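Local coordinates for protein fibrillarin-like rRNA/tRNA 2'-O-methyltransferase (Aeropyrum pernix, PDB 4DF3) that probably transfers methyl groups from S-adenosylmethionine to ribose 2'-hydroxyls of rRNA and tRNA, at sites chosen by a guide RNA within box C/D ribonucleoprotein particles, at residues A64-L70 and V215-F220; M178-A184 and D223-A229; A29-L33 and H94-I98; L82-I86 and Y152-A156. The protein carries 2 engineered substitutions. The contacts are given in a common frame with arbitrary orientation. Residue numbers count along the deposited sequence, not the author numbering.

Interaction 1 (A64-L70 and V215-F220); sequences AALLKGL and VHLDPF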
loop_
_atom_site.group_PDB
_atom_site.type_symbol
_atom_site.label_atom_id
_atom_site.label_comp_id
_atom_site.label_asym_id
_atom_site.label_seq_id
_atom_site.Cartn_x
_atom_site.Cartn_y
_atom_site.Cartn_z
ATOM N N ALA A 64 -8.766 0.478 0.131
ATOM C CA ALA A 64 -9.814 0.282 1.181
ATOM C C ALA A 64 -9.648 1.207 2.389
ATOM O O ALA A 64 -10.644 1.843 2.897
ATOM C CB ALA A 64 -9.893 -1.217 1.601
ATOM N N ALA A 65 -8.397 1.397 2.823
ATOM C CA ALA A 65 -8.186 2.217 4.015
ATOM C C ALA A 65 -8.583 3.670 3.743
ATOM O O ALA A 65 -9.181 4.342 4.633
ATOM C CB ALA A 65 -6.775 2.125 4.517
ATOM N N LEU A 66 -8.306 4.150 2.519
ATOM C CA LEU A 66 -8.676 5.560 2.186
ATOM C C LEU A 66 -10.197 5.706 2.174
ATOM O O LEU A 66 -10.727 6.643 2.760
ATOM C CB LEU A 66 -8.125 5.967 0.791
ATOM C CG LEU A 66 -6.585 6.017 0.771
ATOM C CD1 LEU A 66 -6.104 6.285 -0.712
ATOM C CD2 LEU A 66 -6.057 7.160 1.630
ATOM N N LEU A 67 -10.859 4.743 1.560
ATOM C CA LEU A 67 -12.324 4.825 1.397
ATOM C C LEU A 67 -13.036 4.603 2.747
ATOM O O LEU A 67 -14.194 5.013 2.906
ATOM C CB LEU A 67 -12.833 3.839 0.347
ATOM C CG LEU A 67 -12.394 4.101 -1.105
ATOM C CD1 LEU A 67 -13.060 3.175 -2.075
ATOM C CD2 LEU A 67 -12.616 5.543 -1.455
ATOM N N LYS A 68 -12.337 3.962 3.709
ATOM C CA LYS A 68 -12.847 3.810 5.066
ATOM C C LYS A 68 -12.461 4.986 6.014
ATOM O O LYS A 68 -12.647 4.929 7.237
ATOM C CB LYS A 68 -12.382 2.445 5.634
ATOM C CG LYS A 68 -13.102 1.228 4.940
ATOM C CD LYS A 68 -14.617 1.313 4.839
ATOM C CE LYS A 68 -15.279 1.497 6.224
ATOM N NZ LYS A 68 -14.896 0.361 7.163
ATOM N N GLY A 69 -11.782 5.984 5.492
ATOM C CA GLY A 69 -11.556 7.242 6.253
ATOM C C GLY A 69 -10.175 7.366 6.875
ATOM O O GLY A 69 -9.951 8.181 7.778
ATOM N N LEU A 70 -9.196 6.598 6.380
ATOM C CA LEU A 70 -7.842 6.828 6.850
ATOM C C LEU A 70 -7.551 8.371 6.754
ATOM O O LEU A 70 -7.903 9.045 5.787
ATOM C CB LEU A 70 -6.845 5.996 5.955
ATOM C CG LEU A 70 -5.361 6.277 6.268
ATOM C CD1 LEU A 70 -4.951 5.853 7.647
ATOM C CD2 LEU A 70 -4.431 5.547 5.291
ATOM N N VAL A 215 -8.044 2.123 10.808
ATOM C CA VAL A 215 -9.369 1.963 10.247
ATOM C C VAL A 215 -9.613 0.495 9.902
ATOM O O VAL A 215 -8.764 -0.162 9.311
ATOM C CB VAL A 215 -9.730 2.881 8.991
ATOM C CG1 VAL A 215 -9.810 4.397 9.408
ATOM C CG2 VAL A 215 -8.794 2.607 7.746
ATOM N N HIS A 216 -10.800 -0.004 10.261
ATOM C CA HIS A 216 -11.162 -1.312 9.789
ATOM C C HIS A 216 -11.570 -1.273 8.293
ATOM O O HIS A 216 -12.112 -0.258 7.831
ATOM C CB HIS A 216 -12.280 -1.917 10.684
ATOM C CG HIS A 216 -12.412 -3.399 10.494
ATOM N ND1 HIS A 216 -13.189 -3.944 9.487
ATOM C CD2 HIS A 216 -11.835 -4.449 11.123
ATOM C CE1 HIS A 216 -13.044 -5.243 9.467
ATOM N NE2 HIS A 216 -12.279 -5.590 10.491
ATOM N N LEU A 217 -11.327 -2.357 7.547
ATOM C CA LEU A 217 -11.495 -2.343 6.116
ATOM C C LEU A 217 -12.799 -2.936 5.607
ATOM O O LEU A 217 -13.002 -2.998 4.425
ATOM C CB LEU A 217 -10.298 -3.033 5.422
ATOM C CG LEU A 217 -8.965 -2.408 5.803
ATOM C CD1 LEU A 217 -7.742 -3.165 5.085
ATOM C CD2 LEU A 217 -8.918 -0.798 5.596
ATOM N N ASP A 218 -13.686 -3.358 6.511
ATOM C CA ASP A 218 -14.923 -3.967 6.069
ATOM C C ASP A 218 -15.747 -2.953 5.263
ATOM O O ASP A 218 -15.781 -1.792 5.653
ATOM C CB ASP A 218 -15.716 -4.382 7.304
ATOM C CG ASP A 218 -17.076 -4.924 6.953
ATOM O OD1 ASP A 218 -17.129 -6.110 6.622
ATOM O OD2 ASP A 218 -18.035 -4.155 6.942
ATOM N N PRO A 219 -16.399 -3.397 4.144
ATOM C CA PRO A 219 -16.457 -4.757 3.597
ATOM C C PRO A 219 -15.455 -5.032 2.529
ATOM O O PRO A 219 -15.527 -6.076 1.901
ATOM C CB PRO A 219 -17.878 -4.772 2.941
ATOM C CG PRO A 219 -17.845 -3.419 2.173
ATOM C CD PRO A 219 -17.234 -2.472 3.325
ATOM N N PHE A 220 -14.607 -4.068 2.217
ATOM C CA PHE A 220 -13.561 -4.253 1.189
ATOM C C PHE A 220 -12.626 -5.407 1.555
ATOM O O PHE A 220 -12.224 -6.234 0.687
ATOM C CB PHE A 220 -12.765 -2.950 1.030
ATOM C CG PHE A 220 -13.598 -1.756 0.648
ATOM C CD1 PHE A 220 -14.266 -1.716 -0.584
ATOM C CD2 PHE A 220 -13.701 -0.692 1.525
ATOM C CE1 PHE A 220 -15.004 -0.629 -0.936
ATOM C CE2 PHE A 220 -14.452 0.383 1.203
ATOM C CZ PHE A 220 -15.108 0.414 -0.087
#

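Interaction 2 (M178-A184 and D223-A229); sequences MLMAIKA and DHAMIYA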
loop_
_atom_site.group_PDB
_atom_site.type_symbol
_atom_site.label_atom_id
_atom_site.label_comp_id
_atom_site.label_asym_id
_atom_site.label_seq_id
_atom_site.Cartn_x
_atom_site.Cartn_y
_atom_site.Cartn_z
ATOM N N MET A 178 4.479 4.444 8.636
ATOM C CA MET A 178 4.402 2.979 8.645
ATOM C C MET A 178 2.949 2.636 8.507
ATOM O O MET A 178 2.093 3.119 9.302
ATOM C CB MET A 178 4.921 2.466 10.034
ATOM C CG MET A 178 5.175 0.936 10.159
ATOM S SD MET A 178 3.650 -0.011 10.088
ATOM C CE MET A 178 2.855 0.566 11.533
ATOM N N LEU A 179 2.612 1.903 7.443
ATOM C CA LEU A 179 1.253 1.420 7.261
ATOM C C LEU A 179 1.337 -0.086 7.348
ATOM O O LEU A 179 2.141 -0.736 6.657
ATOM C CB LEU A 179 0.742 1.813 5.874
ATOM C CG LEU A 179 0.428 3.316 5.714
ATOM C CD1 LEU A 179 0.399 3.645 4.174
ATOM C CD2 LEU A 179 -0.945 3.662 6.388
ATOM N N MET A 180 0.505 -0.636 8.214
ATOM C CA MET A 180 0.518 -2.126 8.475
ATOM C C MET A 180 -0.931 -2.703 8.386
ATOM O O MET A 180 -1.841 -2.236 9.073
ATOM C CB MET A 180 1.168 -2.520 9.827
ATOM C CG MET A 180 1.359 -4.055 9.898
ATOM S SD MET A 180 2.137 -4.488 11.486
ATOM C CE MET A 180 0.804 -4.600 12.640
ATOM N N ALA A 181 -1.151 -3.612 7.451
ATOM C CA ALA A 181 -2.406 -4.377 7.433
ATOM C C ALA A 181 -2.340 -5.454 8.517
ATOM O O ALA A 181 -1.457 -6.317 8.508
ATOM C CB ALA A 181 -2.576 -5.044 6.065
ATOM N N ILE A 182 -3.314 -5.441 9.416
ATOM C CA ILE A 182 -3.369 -6.360 10.541
ATOM C C ILE A 182 -4.696 -7.163 10.490
ATOM O O ILE A 182 -5.749 -6.581 10.184
ATOM C CB ILE A 182 -3.272 -5.550 11.899
ATOM C CG1 ILE A 182 -3.168 -6.517 13.085
ATOM C CG2 ILE A 182 -4.374 -4.555 12.097
ATOM C CD1 ILE A 182 -2.849 -5.743 14.430
ATOM N N LYS A 183 -4.626 -8.464 10.817
ATOM C CA LYS A 183 -5.844 -9.257 10.986
ATOM C C LYS A 183 -6.596 -8.668 12.135
ATOM O O LYS A 183 -6.043 -8.496 13.221
ATOM C CB LYS A 183 -5.447 -10.713 11.277
ATOM C CG LYS A 183 -6.447 -11.704 10.790
ATOM C CD LYS A 183 -6.183 -12.023 9.296
ATOM C CE LYS A 183 -7.136 -13.071 8.658
ATOM N NZ LYS A 183 -7.611 -14.197 9.525
ATOM N N ALA A 184 -7.858 -8.305 11.909
ATOM C CA ALA A 184 -8.649 -7.661 12.892
ATOM C C ALA A 184 -10.133 -7.802 12.538
ATOM O O ALA A 184 -10.517 -7.789 11.363
ATOM C CB ALA A 184 -8.321 -6.101 12.978
ATOM N N ASP A 223 -11.629 -8.904 7.144
ATOM C CA ASP A 223 -10.798 -9.503 8.168
ATOM C C ASP A 223 -9.558 -8.699 8.572
ATOM O O ASP A 223 -8.753 -9.213 9.309
ATOM C CB ASP A 223 -10.367 -10.899 7.746
ATOM C CG ASP A 223 -11.536 -11.792 7.552
ATOM O OD1 ASP A 223 -12.491 -11.618 8.312
ATOM O OD2 ASP A 223 -11.536 -12.619 6.637
ATOM N N HIS A 224 -9.431 -7.463 8.117
ATOM C CA HIS A 224 -8.217 -6.652 8.370
ATOM C C HIS A 224 -8.544 -5.200 8.707
ATOM O O HIS A 224 -9.608 -4.690 8.280
ATOM C CB HIS A 224 -7.286 -6.666 7.139
ATOM C CG HIS A 224 -6.676 -8.003 6.874
ATOM N ND1 HIS A 224 -7.292 -8.974 6.116
ATOM C CD2 HIS A 224 -5.459 -8.503 7.223
ATOM C CE1 HIS A 224 -6.496 -10.040 6.041
ATOM N NE2 HIS A 224 -5.362 -9.757 6.669
ATOM N N ALA A 225 -7.623 -4.543 9.400
ATOM C CA ALA A 225 -7.648 -3.109 9.589
ATOM C C ALA A 225 -6.328 -2.616 9.025
ATOM O O ALA A 225 -5.364 -3.383 8.896
ATOM C CB ALA A 225 -7.715 -2.812 11.134
ATOM N N MET A 226 -6.242 -1.337 8.768
ATOM C CA MET A 226 -4.974 -0.665 8.444
ATOM C C MET A 226 -4.487 0.217 9.583
ATOM O O MET A 226 -5.226 1.134 10.016
ATOM C CB MET A 226 -5.212 0.130 7.155
ATOM C CG MET A 226 -3.885 0.892 6.617
ATOM S SD MET A 226 -2.714 -0.381 6.049
ATOM C CE MET A 226 -3.511 -0.768 4.454
ATOM N N ILE A 227 -3.284 -0.091 10.090
ATOM C CA ILE A 227 -2.718 0.699 11.188
ATOM C C ILE A 227 -1.779 1.712 10.528
ATOM O O ILE A 227 -1.005 1.334 9.651
ATOM C CB ILE A 227 -1.879 -0.186 12.111
ATOM C CG1 ILE A 227 -2.803 -1.132 12.883
ATOM C CG2 ILE A 227 -1.087 0.719 13.142
ATOM C CD1 ILE A 227 -2.035 -2.268 13.515
ATOM N N TYR A 228 -1.866 2.978 10.956
ATOM C CA TYR A 228 -1.009 4.033 10.422
ATOM C C TYR A 228 -0.225 4.660 11.588
ATOM O O TYR A 228 -0.827 5.119 12.581
ATOM C CB TYR A 228 -1.906 5.084 9.696
ATOM C CG TYR A 228 -1.242 6.337 9.318
ATOM C CD1 TYR A 228 0.081 6.358 8.877
ATOM C CD2 TYR A 228 -1.969 7.544 9.316
ATOM C CE1 TYR A 228 0.701 7.523 8.465
ATOM C CE2 TYR A 228 -1.363 8.741 8.916
ATOM C CZ TYR A 228 -0.013 8.739 8.504
ATOM O OH TYR A 228 0.595 9.923 8.079
ATOM N N ALA A 229 1.104 4.618 11.517
ATOM C CA ALA A 229 1.926 5.111 12.626
ATOM C C ALA A 229 3.105 5.949 12.064
ATOM O O ALA A 229 3.444 5.853 10.861
ATOM C CB ALA A 229 2.388 4.018 13.479
#

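Interaction 3 (A29-L33 and H94-I98); sequences ATKNL and HMSDI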
loop_
_atom_site.group_PDB
_atom_site.type_symbol
_atom_site.label_atom_id
_atom_site.label_comp_id
_atom_site.label_asym_id
_atom_site.label_seq_id
_atom_site.Cartn_x
_atom_site.Cartn_y
_atom_site.Cartn_z
ATOM N N ALA A 29 -8.914 6.286 -8.528
ATOM C CA ALA A 29 -8.062 5.771 -9.602
ATOM C C ALA A 29 -6.699 6.502 -9.440
ATOM O O ALA A 29 -6.623 7.522 -8.774
ATOM C CB ALA A 29 -8.642 6.070 -10.965
ATOM N N THR A 30 -5.646 5.916 -9.998
ATOM C CA THR A 30 -4.388 6.617 -10.068
ATOM C C THR A 30 -4.055 6.891 -11.587
ATOM O O THR A 30 -4.602 6.283 -12.459
ATOM C CB THR A 30 -3.275 5.834 -9.429
ATOM O OG1 THR A 30 -3.275 4.480 -9.933
ATOM C CG2 THR A 30 -3.422 5.893 -7.964
ATOM N N LYS A 31 -3.164 7.842 -11.848
ATOM C CA LYS A 31 -2.772 8.117 -13.218
ATOM C C LYS A 31 -1.731 7.100 -13.629
ATOM O O LYS A 31 -0.697 6.927 -12.947
ATOM C CB LYS A 31 -2.175 9.522 -13.321
ATOM C CG LYS A 31 -1.937 9.954 -14.770
ATOM C CD LYS A 31 -1.396 11.414 -14.801
ATOM C CE LYS A 31 -2.589 12.370 -14.576
ATOM N NZ LYS A 31 -2.191 13.833 -14.686
ATOM N N ASN A 32 -1.986 6.471 -14.772
ATOM C CA ASN A 32 -1.157 5.356 -15.183
ATOM C C ASN A 32 0.286 5.803 -15.492
ATOM O O ASN A 32 0.522 6.581 -16.434
ATOM C CB ASN A 32 -1.819 4.616 -16.361
ATOM C CG ASN A 32 -1.242 3.192 -16.558
ATOM O OD1 ASN A 32 -0.221 2.847 -15.950
ATOM N ND2 ASN A 32 -1.923 2.350 -17.368
ATOM N N LEU A 33 1.261 5.319 -14.712
ATOM C CA LEU A 33 2.688 5.617 -15.063
ATOM C C LEU A 33 3.103 4.967 -16.379
ATOM O O LEU A 33 4.102 5.401 -16.983
ATOM C CB LEU A 33 3.641 5.095 -14.003
ATOM C CG LEU A 33 5.086 5.580 -14.024
ATOM C CD1 LEU A 33 5.179 7.108 -13.856
ATOM C CD2 LEU A 33 5.829 4.871 -12.860
ATOM N N HIS A 94 -0.201 0.828 -7.802
ATOM C CA HIS A 94 -0.747 2.145 -7.518
ATOM C C HIS A 94 0.208 3.041 -6.740
ATOM O O HIS A 94 0.234 4.290 -7.015
ATOM C CB HIS A 94 -2.133 2.027 -6.811
ATOM C CG HIS A 94 -3.169 1.372 -7.689
ATOM N ND1 HIS A 94 -3.866 2.039 -8.681
ATOM C CD2 HIS A 94 -3.590 0.090 -7.719
ATOM C CE1 HIS A 94 -4.653 1.173 -9.307
ATOM N NE2 HIS A 94 -4.520 -0.010 -8.723
ATOM N N MET A 95 0.981 2.482 -5.823
ATOM C CA MET A 95 2.023 3.307 -5.153
ATOM C C MET A 95 2.986 3.821 -6.240
ATOM O O MET A 95 3.351 5.007 -6.247
ATOM C CB MET A 95 2.802 2.518 -4.127
ATOM C CG MET A 95 1.982 2.198 -2.957
ATOM S SD MET A 95 2.990 1.101 -1.944
ATOM C CE MET A 95 2.104 0.907 -0.404
ATOM N N SER A 96 3.346 2.944 -7.180
ATOM C CA SER A 96 4.275 3.293 -8.283
ATOM C C SER A 96 3.687 4.449 -9.115
ATOM O O SER A 96 4.421 5.419 -9.401
ATOM C CB SER A 96 4.582 2.035 -9.158
ATOM O OG SER A 96 5.052 2.392 -10.442
ATOM N N ASP A 97 2.364 4.388 -9.432
ATOM C CA ASP A 97 1.741 5.538 -10.094
ATOM C C ASP A 97 1.931 6.875 -9.326
ATOM O O ASP A 97 2.224 7.890 -9.933
ATOM C CB ASP A 97 0.245 5.306 -10.335
ATOM C CG ASP A 97 -0.028 4.257 -11.402
ATOM O OD1 ASP A 97 0.860 3.964 -12.266
ATOM O OD2 ASP A 97 -1.181 3.728 -11.422
ATOM N N ILE A 98 1.651 6.856 -8.017
ATOM C CA ILE A 98 1.649 8.087 -7.189
ATOM C C ILE A 98 3.027 8.643 -7.021
ATOM O O ILE A 98 3.252 9.852 -7.202
ATOM C CB ILE A 98 1.000 7.779 -5.808
ATOM C CG1 ILE A 98 -0.490 7.458 -6.079
ATOM C CG2 ILE A 98 1.060 8.961 -4.835
ATOM C CD1 ILE A 98 -1.134 6.745 -4.858
HETATM O O HOH W 1 1.535 8.116 -12.694
#

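Interaction 4 (L82-I86 and Y152-A156); sequences LYLGI and YADVA. With SAM (S-adenosylmethionine), chain C.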
loop_
_atom_site.group_PDB
_atom_site.type_symbol
_atom_site.label_atom_id
_atom_site.label_comp_id
_atom_site.label_asym_id
_atom_site.label_seq_id
_atom_site.Cartn_x
_atom_site.Cartn_y
_atom_site.Cartn_z
ATOM N N LEU A 82 9.595 1.085 1.509
ATOM C CA LEU A 82 9.928 -0.303 1.697
ATOM C C LEU A 82 8.582 -1.035 1.852
ATOM O O LEU A 82 7.816 -0.782 2.778
ATOM C CB LEU A 82 10.760 -0.506 2.967
ATOM C CG LEU A 82 11.003 -1.973 3.411
ATOM C CD1 LEU A 82 11.668 -2.742 2.256
ATOM C CD2 LEU A 82 11.953 -1.948 4.668
ATOM N N TYR A 83 8.346 -1.977 0.957
ATOM C CA TYR A 83 7.059 -2.697 0.924
ATOM C C TYR A 83 7.281 -4.175 1.270
ATOM O O TYR A 83 7.908 -4.908 0.469
ATOM C CB TYR A 83 6.464 -2.555 -0.472
ATOM C CG TYR A 83 4.994 -2.962 -0.594
ATOM C CD1 TYR A 83 4.137 -2.214 -1.358
ATOM C CD2 TYR A 83 4.502 -4.135 0.000
ATOM C CE1 TYR A 83 2.832 -2.639 -1.564
ATOM C CE2 TYR A 83 3.141 -4.549 -0.145
ATOM C CZ TYR A 83 2.345 -3.797 -0.956
ATOM O OH TYR A 83 1.038 -4.170 -1.166
ATOM N N LEU A 84 6.800 -4.563 2.455
ATOM C CA LEU A 84 6.994 -5.920 2.962
ATOM C C LEU A 84 5.788 -6.728 2.529
ATOM O O LEU A 84 4.648 -6.422 2.947
ATOM C CB LEU A 84 7.204 -5.971 4.477
ATOM C CG LEU A 84 8.407 -5.158 5.035
ATOM C CD1 LEU A 84 8.518 -5.352 6.535
ATOM C CD2 LEU A 84 9.711 -5.429 4.318
ATOM N N GLY A 85 6.018 -7.719 1.660
ATOM C CA GLY A 85 4.895 -8.578 1.240
ATOM C C GLY A 85 4.228 -8.078 -0.034
ATOM O O GLY A 85 2.978 -8.069 -0.117
ATOM N N ILE A 86 5.023 -7.710 -1.031
ATOM C CA ILE A 86 4.546 -6.969 -2.193
ATOM C C ILE A 86 3.648 -7.906 -3.057
ATOM O O ILE A 86 2.830 -7.404 -3.828
ATOM C CB ILE A 86 5.711 -6.246 -2.992
ATOM C CG1 ILE A 86 5.158 -5.555 -4.260
ATOM C CG2 ILE A 86 6.784 -7.240 -3.496
ATOM C CD1 ILE A 86 6.205 -4.819 -5.096
ATOM N N TYR A 152 5.476 -0.064 4.257
ATOM C CA TYR A 152 4.163 -0.590 4.125
ATOM C C TYR A 152 4.292 -2.117 4.302
ATOM O O TYR A 152 5.145 -2.755 3.656
ATOM C CB TYR A 152 3.674 -0.302 2.692
ATOM C CG TYR A 152 2.222 -0.764 2.482
ATOM C CD1 TYR A 152 1.150 0.103 2.710
ATOM C CD2 TYR A 152 1.945 -2.094 2.041
ATOM C CE1 TYR A 152 -0.183 -0.354 2.500
ATOM C CE2 TYR A 152 0.588 -2.558 1.832
ATOM C CZ TYR A 152 -0.445 -1.640 2.100
ATOM O OH TYR A 152 -1.738 -2.034 1.864
ATOM N N ALA A 153 3.446 -2.692 5.157
ATOM C CA ALA A 153 3.631 -4.115 5.538
ATOM C C ALA A 153 2.323 -4.833 5.393
ATOM O O ALA A 153 1.336 -4.440 6.005
ATOM C CB ALA A 153 4.184 -4.254 6.967
ATOM N N ASP A 154 2.331 -5.903 4.607
ATOM C CA ASP A 154 1.180 -6.783 4.487
ATOM C C ASP A 154 1.679 -8.199 4.228
ATOM O O ASP A 154 1.521 -8.697 3.130
ATOM C CB ASP A 154 0.276 -6.313 3.336
ATOM C CG ASP A 154 -1.061 -7.103 3.259
ATOM O OD1 ASP A 154 -1.773 -6.947 2.239
ATOM O OD2 ASP A 154 -1.363 -7.923 4.177
ATOM N N VAL A 155 2.356 -8.807 5.196
ATOM C CA VAL A 155 2.914 -10.185 4.921
ATOM C C VAL A 155 1.984 -11.355 5.336
ATOM O O VAL A 155 2.277 -12.552 5.028
ATOM C CB VAL A 155 4.300 -10.406 5.490
ATOM C CG1 VAL A 155 5.327 -9.455 4.757
ATOM C CG2 VAL A 155 4.312 -10.244 7.052
ATOM N N ALA A 156 0.872 -11.010 5.976
ATOM C CA ALA A 156 -0.137 -12.021 6.388
ATOM C C ALA A 156 0.530 -13.108 7.246
ATOM O O ALA A 156 0.404 -14.312 6.971
ATOM C CB ALA A 156 -0.838 -12.650 5.157
HETATM N N SAM C . 0.367 -6.421 -0.323
HETATM C CA SAM C . -0.239 -7.221 -1.426
HETATM C C SAM C . -1.265 -6.320 -2.118
HETATM O O SAM C . -1.892 -5.452 -1.475
HETATM O OXT SAM C . -1.468 -6.450 -3.321
HETATM C CB SAM C . -0.962 -8.513 -0.910
HETATM C CG SAM C . 0.052 -9.233 -0.038
HETATM S SD SAM C . -0.260 -10.996 0.263
HETATM C CE SAM C . -1.519 -10.642 1.516
HETATM C "C5'" SAM C . 1.139 -11.425 1.363
HETATM C "C4'" SAM C . 2.425 -11.778 0.610
HETATM O "O4'" SAM C . 3.578 -11.762 1.450
HETATM C "C3'" SAM C . 2.473 -13.144 -0.060
HETATM O "O3'" SAM C . 2.722 -12.872 -1.443
HETATM C "C2'" SAM C . 3.544 -13.965 0.675
HETATM O "O2'" SAM C . 4.266 -14.810 -0.193
HETATM C "C1'" SAM C . 4.458 -12.878 1.226
HETATM N N9 SAM C . 5.085 -13.188 2.526
HETATM C C8 SAM C . 4.585 -13.876 3.638
HETATM N N7 SAM C . 5.573 -13.898 4.615
HETATM C C5 SAM C . 6.656 -13.262 4.148
HETATM C C6 SAM C . 7.887 -12.981 4.719
HETATM N N6 SAM C . 8.272 -13.381 5.993
HETATM N N1 SAM C . 8.705 -12.247 3.872
HETATM C C2 SAM C . 8.469 -11.792 2.587
HETATM N N3 SAM C . 7.228 -12.082 2.047
HETATM C C4 SAM C . 6.386 -12.819 2.820
#

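Interaction 1 (A64-L70 and V215-F220)
Lys68 folds back in an all-m conformation (chi1 to chi4 between -49° and -70°), and this curl carries its ammonium group over the chain leaving strand 211-216. There NZ donates to two backbone carbonyls, His216 O at 2.9 Å and Asp218 O at 2.8 Å, so the charge clasps the turn between them. The CA-to-CB bond of His216 points away from the helix; its ND1 accepts from Asp218 N at 3.1 Å, while NE2 binds Ala184 O. Val215, at m, directs CG2 to 3.8 Å from Ala65 CB, and Leu217 (m, t) extends CD2 to 3.5 Å from Ala65 CA. After the cis peptide before Pro219, the m rotamer of Phe220 brings its ring edge to 3.8 Å (CE2) from Lys68 CD, with its CB 3.4 Å from Ala64 CB. Gly69, at positive phi, closes helix 61-67 in a Schellman motif. The helix end thus packs against the edge strand of the Rossmann-like sheet, with Met226 of strand 224-229 beneath Ala65 and Leu217, and Tyr58 edge-to-face with Phe220.

Interaction 2 (M178-A184 and D223-A229)
Segments 178-183 and 224-229 run antiparallel, their axes approaching to 4.6 Å at 150° between directions, and their side chains interlock differently on the two faces of the sheet. On the face of Met178, Met180 and Ile182, the branched Ile227 is the main bump: its CD1 fits between Ile182 CG2 at 3.6 Å and Met180 CE at 3.8 Å. Small residues form the hollows beside it. Ile182 CG2 settles over Ala225 CB at 3.9 Å, Ala184 CB meets the same Ala225 CB at 3.8 Å, and Met178 CE reaches 4.0 Å from Ala229 CB; Tyr197 and Ile201 of helix 195-206 lie against this surface. On the other face, Leu179 CD2 wedges between Tyr228 CB at 3.7 Å and Met226 CG at 4.0 Å, while little Ala181 accommodates the curled Met226, whose SD comes within 3.9 Å of Ala181 N. This antiparallel pair is the hallmark of the class I methyltransferase sheet, where the last-but-one strand in space is the reversed one. Seven backbone hydrogen bonds, from Met178 N to Ala229 O (2.8 Å) through Ala184 N to Asp223 O (2.9 Å), imply that the main chain sets the pairing, while mainly apolar side chains pack on both faces.

Interaction 3 (A29-L33 and H94-I98)
Here the N-terminal antiparallel β-sheet domain docks on helix 90-99 of the Rossmann-like methyltransferase domain, through polar groups that are almost entirely buried. Thr30 OG1 is satisfied in both roles: it accepts from His94 ND1 at 2.8 Å and donates to Asp97 OD2 at 2.7 Å. The second ring nitrogen of His94 is satisfied as well, NE2 bonding to Tyr40 OH, and the ring stacks on Trp55. Asp97 is the hub. Its OD1 accepts a hydrogen bond from Leu33 N at 2.8 Å and forms a salt bridge with Arg125, whereas OD2, besides Thr30, has Arg53 as a salt-bridge partner, so both carboxylate oxygens have an arginine partner. Ser96 OG, which Leu33 CD2 approaches to 3.5 Å, has Asn127 and Arg125 as its polar partners. Apolar contact is slight, with Thr30 CG2 lying 3.8 Å from Ile98 CG1. A single water ties the two main chains together, donating to Lys31 O at 2.5 Å and to Asp97 O at 2.9 Å.

Interaction 4 (L82-I86 and Y152-A156)
Tyr152 opens the pairing: its N donates to Leu82 O at 2.9 Å and its O accepts from Leu84 N at 2.7 Å, so strands 80-84 and 148-153 run parallel. Its ring lies obliquely beside that of Tyr83, the centroids 4.7 Å apart. Ala153 turns to the opposite face, its CB 4.3 Å from Leu84 CB. These are central strands of the Rossmann-like sheet, and, as in class I methyltransferases, their C-terminal ends carry the cofactor. Asp154 N continues the bonding to Leu84 O at 2.9 Å; its OD1 makes a weak 3.4 Å bond with SAM N and a salt bridge with Lys61. SAM N also donates to Tyr83 OH at 2.5 Å, very short, and to Gly85 O at 3.1 Å. Val155 comes next, its CG1 3.6 Å from Gly85 N. A side chain on Gly85, at phi 93°, would clash with Asp154 O and Val155 CG1. Val155 O lies 3.0 Å from SAM C8 of the adenine, and Ala156, at positive phi, lies out of reach of residues 82-86.

Interactions 2 and 4 belong to one sheet and share a boundary: strands 176-183 and 148-153 are neighbours, joined by Leu179 O to Ala153 N at 2.8 Å. Both are buried and held by backbone hydrogen bonds, but interaction 2 is antiparallel and largely apolar in its side chains, whereas interaction 4 is parallel and ends in cofactor-binding groups. Interaction 1 continues the same sheet to its edge, with Val215 O 2.8 Å from Met226 N; it is only partly buried and mixes apolar packing with a lysine clasp. Interaction 3, about 22 Å from interaction 2 between centres, is buried yet polar and joins two domains; its helix still meets interaction 4 where Met95 CE lies 3.3 Å from Tyr152 CG.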